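Local coordinates for protein precorrin-8x Methyl Mutase (Thermus thermophilus, PDB 1V9C) that probably catalyses, as a precorrin-8X methylmutase of the CobH/CbiC family, a methyl-shifting isomerisation of precorrin-8X on the pathway to adenosylcobalamin, at residues Leu70-Ile76 with Ile130-Ala136; Val156-Pro160 with Leu192-Leu197. All coordinates share one frame; numbering follows the deposited sequence.

Contact 1 of 2, residues Leu70-Ile76 with Ile130-Ala136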
# COMPACT_ATOMS: atom_id res chain seq x y z
N LEU B 70 -11.87 -10.87 -3.23
CA LEU B 70 -11.91 -10.09 -4.46
C LEU B 70 -11.40 -8.71 -4.11
O LEU B 70 -11.89 -8.08 -3.18
CB LEU B 70 -13.35 -10.02 -4.99
CG LEU B 70 -14.13 -11.33 -4.91
CD1 LEU B 70 -15.56 -11.12 -5.39
CD2 LEU B 70 -13.44 -12.37 -5.73
N VAL B 71 -10.43 -8.22 -4.87
CA VAL B 71 -9.86 -6.93 -4.57
C VAL B 71 -9.85 -6.00 -5.77
O VAL B 71 -9.95 -6.46 -6.91
CB VAL B 71 -8.44 -7.11 -3.96
CG1 VAL B 71 -8.53 -7.94 -2.71
CG2 VAL B 71 -7.51 -7.81 -4.95
N ASP B 72 -9.73 -4.71 -5.49
CA ASP B 72 -9.73 -3.67 -6.53
C ASP B 72 -8.36 -3.11 -6.92
O ASP B 72 -8.28 -2.05 -7.54
CB ASP B 72 -10.62 -2.52 -6.08
CG ASP B 72 -9.95 -1.63 -5.06
OD1 ASP B 72 -8.97 -2.09 -4.42
OD2 ASP B 72 -10.39 -0.48 -4.88
N ALA B 73 -7.29 -3.81 -6.54
CA ALA B 73 -5.95 -3.35 -6.89
C ALA B 73 -4.93 -4.45 -6.71
O ALA B 73 -4.99 -5.23 -5.75
CB ALA B 73 -5.56 -2.13 -6.05
N ARG B 74 -3.97 -4.49 -7.63
CA ARG B 74 -2.91 -5.48 -7.59
C ARG B 74 -2.06 -5.37 -6.32
O ARG B 74 -1.64 -6.39 -5.77
CB ARG B 74 -2.03 -5.34 -8.83
CG ARG B 74 -1.61 -3.92 -9.10
CD ARG B 74 -1.30 -3.71 -10.57
NE ARG B 74 -0.91 -2.33 -10.83
CZ ARG B 74 -0.99 -1.76 -12.03
NH1 ARG B 74 -1.44 -2.45 -13.07
NH2 ARG B 74 -0.62 -0.49 -12.18
N MET B 75 -1.83 -4.14 -5.85
CA MET B 75 -1.04 -3.95 -4.63
C MET B 75 -1.64 -4.78 -3.50
O MET B 75 -0.92 -5.37 -2.70
CB MET B 75 -1.02 -2.46 -4.21
CG MET B 75 -0.05 -1.62 -5.01
SD MET B 75 0.28 -0.00 -4.27
CE MET B 75 1.51 -0.41 -3.05
N ILE B 76 -2.96 -4.81 -3.43
CA ILE B 76 -3.63 -5.61 -2.41
C ILE B 76 -3.38 -7.10 -2.67
O ILE B 76 -3.02 -7.85 -1.75
CB ILE B 76 -5.16 -5.35 -2.43
CG1 ILE B 76 -5.42 -3.92 -1.94
CG2 ILE B 76 -5.89 -6.39 -1.59
CD1 ILE B 76 -6.88 -3.53 -1.92
N ILE B 130 -15.25 -12.12 0.28
CA ILE B 130 -14.79 -11.02 1.09
C ILE B 130 -14.26 -10.06 0.04
O ILE B 130 -13.39 -10.43 -0.76
CB ILE B 130 -13.64 -11.45 2.04
CG1 ILE B 130 -14.21 -12.30 3.17
CG2 ILE B 130 -12.96 -10.20 2.63
CD1 ILE B 130 -13.16 -13.05 3.98
N VAL B 131 -14.80 -8.85 0.00
CA VAL B 131 -14.40 -7.87 -0.98
C VAL B 131 -13.54 -6.78 -0.37
O VAL B 131 -13.91 -6.16 0.62
CB VAL B 131 -15.62 -7.22 -1.65
CG1 VAL B 131 -15.17 -6.29 -2.76
CG2 VAL B 131 -16.54 -8.31 -2.22
N GLY B 132 -12.38 -6.54 -0.98
CA GLY B 132 -11.47 -5.54 -0.48
C GLY B 132 -11.29 -4.38 -1.44
O GLY B 132 -10.77 -4.55 -2.54
N VAL B 133 -11.74 -3.21 -1.01
CA VAL B 133 -11.62 -2.01 -1.84
C VAL B 133 -10.75 -0.97 -1.13
O VAL B 133 -11.09 -0.51 -0.04
CB VAL B 133 -13.01 -1.41 -2.16
CG1 VAL B 133 -12.88 -0.24 -3.12
CG2 VAL B 133 -13.91 -2.49 -2.75
N GLY B 134 -9.64 -0.61 -1.75
CA GLY B 134 -8.77 0.39 -1.16
C GLY B 134 -8.37 1.42 -2.19
O GLY B 134 -7.55 2.29 -1.91
N ASN B 135 -8.96 1.34 -3.38
CA ASN B 135 -8.59 2.25 -4.45
C ASN B 135 -9.65 2.79 -5.40
O ASN B 135 -9.52 3.91 -5.89
CB ASN B 135 -7.50 1.58 -5.29
CG ASN B 135 -6.47 0.88 -4.43
OD1 ASN B 135 -5.54 1.51 -3.92
ND2 ASN B 135 -6.66 -0.41 -4.22
N ALA B 136 -10.69 2.02 -5.68
CA ALA B 136 -11.71 2.47 -6.64
C ALA B 136 -13.09 2.71 -6.05
O ALA B 136 -13.86 1.77 -5.89
CB ALA B 136 -11.81 1.47 -7.79

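Contact 2 of 2, residues Val156-Pro160 with Leu192-Leu197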
# COMPACT_ATOMS: atom_id res chain seq x y z
N VAL B 156 -17.50 -6.89 3.27
CA VAL B 156 -16.95 -5.86 2.41
C VAL B 156 -16.10 -4.84 3.18
O VAL B 156 -16.57 -4.19 4.10
CB VAL B 156 -18.07 -5.08 1.67
CG1 VAL B 156 -17.47 -3.97 0.81
CG2 VAL B 156 -18.87 -6.03 0.80
N LEU B 157 -14.84 -4.72 2.78
CA LEU B 157 -13.92 -3.78 3.40
C LEU B 157 -13.91 -2.52 2.52
O LEU B 157 -13.31 -2.49 1.45
CB LEU B 157 -12.52 -4.40 3.48
CG LEU B 157 -12.37 -5.72 4.24
CD1 LEU B 157 -10.93 -6.18 4.18
CD2 LEU B 157 -12.82 -5.55 5.67
N GLY B 158 -14.62 -1.49 2.97
CA GLY B 158 -14.69 -0.27 2.20
C GLY B 158 -13.68 0.75 2.67
O GLY B 158 -13.97 1.58 3.53
N MET B 159 -12.48 0.67 2.10
CA MET B 159 -11.40 1.57 2.47
C MET B 159 -10.73 2.30 1.30
O MET B 159 -9.50 2.32 1.19
CB MET B 159 -10.36 0.79 3.27
CG MET B 159 -10.96 0.02 4.44
SD MET B 159 -9.79 -1.13 5.26
CE MET B 159 -10.84 -1.90 6.40
N PRO B 160 -11.53 2.88 0.39
CA PRO B 160 -10.91 3.60 -0.73
C PRO B 160 -10.27 4.88 -0.13
O PRO B 160 -10.73 5.37 0.90
CB PRO B 160 -12.09 3.97 -1.63
CG PRO B 160 -13.22 3.11 -1.17
CD PRO B 160 -12.99 2.95 0.31
N LEU B 192 -4.28 -0.59 4.04
CA LEU B 192 -5.24 -0.81 5.11
C LEU B 192 -6.03 -2.10 4.84
O LEU B 192 -6.25 -2.89 5.74
CB LEU B 192 -6.18 0.41 5.25
CG LEU B 192 -5.65 1.73 5.85
CD1 LEU B 192 -5.20 1.48 7.29
CD2 LEU B 192 -4.51 2.31 5.01
N VAL B 193 -6.43 -2.33 3.60
CA VAL B 193 -7.16 -3.57 3.30
C VAL B 193 -6.27 -4.78 3.62
O VAL B 193 -6.71 -5.70 4.33
CB VAL B 193 -7.56 -3.68 1.81
CG1 VAL B 193 -8.42 -4.90 1.62
CG2 VAL B 193 -8.35 -2.46 1.41
N VAL B 194 -5.04 -4.79 3.11
CA VAL B 194 -4.12 -5.90 3.37
C VAL B 194 -3.99 -6.16 4.89
O VAL B 194 -4.16 -7.29 5.35
CB VAL B 194 -2.72 -5.62 2.75
CG1 VAL B 194 -1.72 -6.68 3.20
CG2 VAL B 194 -2.81 -5.57 1.22
N ALA B 195 -3.72 -5.11 5.65
CA ALA B 195 -3.55 -5.25 7.11
C ALA B 195 -4.80 -5.82 7.79
O ALA B 195 -4.69 -6.68 8.68
CB ALA B 195 -3.18 -3.90 7.73
N ALA B 196 -5.96 -5.34 7.38
CA ALA B 196 -7.23 -5.82 7.92
C ALA B 196 -7.44 -7.30 7.55
O ALA B 196 -7.88 -8.10 8.38
CB ALA B 196 -8.40 -4.96 7.38
N LEU B 197 -7.13 -7.67 6.31
CA LEU B 197 -7.27 -9.07 5.90
C LEU B 197 -6.28 -9.92 6.69
O LEU B 197 -6.65 -10.95 7.23
CB LEU B 197 -7.03 -9.22 4.38
CG LEU B 197 -8.19 -8.69 3.53
CD1 LEU B 197 -7.83 -8.56 2.06
CD2 LEU B 197 -9.34 -9.67 3.70

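Contact 1 of 2, residues Leu70-Ile76 with Ile130-Ala136
The D72 carboxylate has V133 over one face and N135 against the other: V133 CG1 stands 3.1 Å from D72 OD2, while N135 CB lies beneath that same oxygen. Backbone N-H groups of the turn after strand 130-133 come to its oxygens. D72 OD2 takes N135 N on its syn lone pair at 2.8 Å, and D72 OD2 also accepts A136 N nearly along the C-O axis at 2.6 Å. D72 OD1 accepts G134 N at 3.1 Å, an almost straight bond that reaches it from the syn side, 35° above the plane on the V133 face. The N135 side-chain amide is tilted 32° from the carboxylate; its ND2 also approaches D72 OD1, but the placement of that nitrogen is doubtful, whereas its OD1 is hydrogen-bonded to S190. D72 CG sits between backbone N and carbonyl carbon (chi1 77°), which turns the carboxylate across to the neighbouring turn. An asparagine here has an NH2 in place of one oxygen, and would probably set N-H against N-H and leave G134 N or the N135 and A136 backbone amides without their acceptor. I76 CD1 closes in from the helix side, 4.0 Å from G134 N. Behind the carboxylate the strands pair in parallel: L70 N to I130 O, G132 N to L70 O at 2.7 Å, and D72 N to G132 O at 3.1 Å. L70 and V131 share one face, on which V131 meets helix 137-147; V71 and G132 belong to the other. With helices 74-79 and 137-147 leaving to opposite faces, this is the topological switch point of a doubly wound alpha/beta sheet, at the C-terminal strand ends, where folds of this type commonly form their crevice.

Contact 2 of 2, residues Val156-Pro160 with Leu192-Leu197
L157 and M159 reach out from the same face of the sheet to meet one side of helix 190-205, the helix-on-sheet layer of a doubly wound alpha/beta fold. The helix segment runs roughly antiparallel to strand 156-158, at 144°, with 9.6 Å between the axes, and the layer between them is apolar throughout. L157 crosses V193 and L197 obliquely. One methyl does the work: L157 CD1 touches V193 CG1 and L197 CG, each at 3.8 Å, so it fits between side chains one helical turn apart, with A196 CB a little farther off. M159, just past the strand end, approaches the start of the segment instead. Its extended chi2 (171°) carries the sulfur over to the helix backbone, where SD rests 3.9 Å from L192 CB and about as far from V193 N, and chi3 (-175°) sends CE on towards A196. Nearer the root of the same side chain, M159 CB faces V193 CG2. L157 and M159 both also touch I181 of the adjoining strand 180-183, and M159 touches T183 too. L192 turns its far end toward M36 and T40 of helix 30-40, while L197 reaches I130, so this helix lies between the sheet and helix 30-40. At the tip of the methionine, M159 CE stops 4.0 Å from A196 CB.

In the fold
The two contacts come in series along the chain, contact 1 closing before contact 2 opens, and their centres lie 8 Å apart. They share one sheet: strands 130-133 and 155-158 are neighbours, joined by probable hydrogen bonds from V131 O to L157 N and from V133 O to M159 N. Helix 190-205 ties them a second time, since V193 packs on V133 O and V194 CG2 on I76 CA. Contact 1 thus sits in the sheet at its strand ends, with contact 2 layered on the sheet face beside it. Helix 74-79 carries the arrangement outward to the dimer: R74 bonds N81 of the second subunit, and M75 meets M75 of that chain.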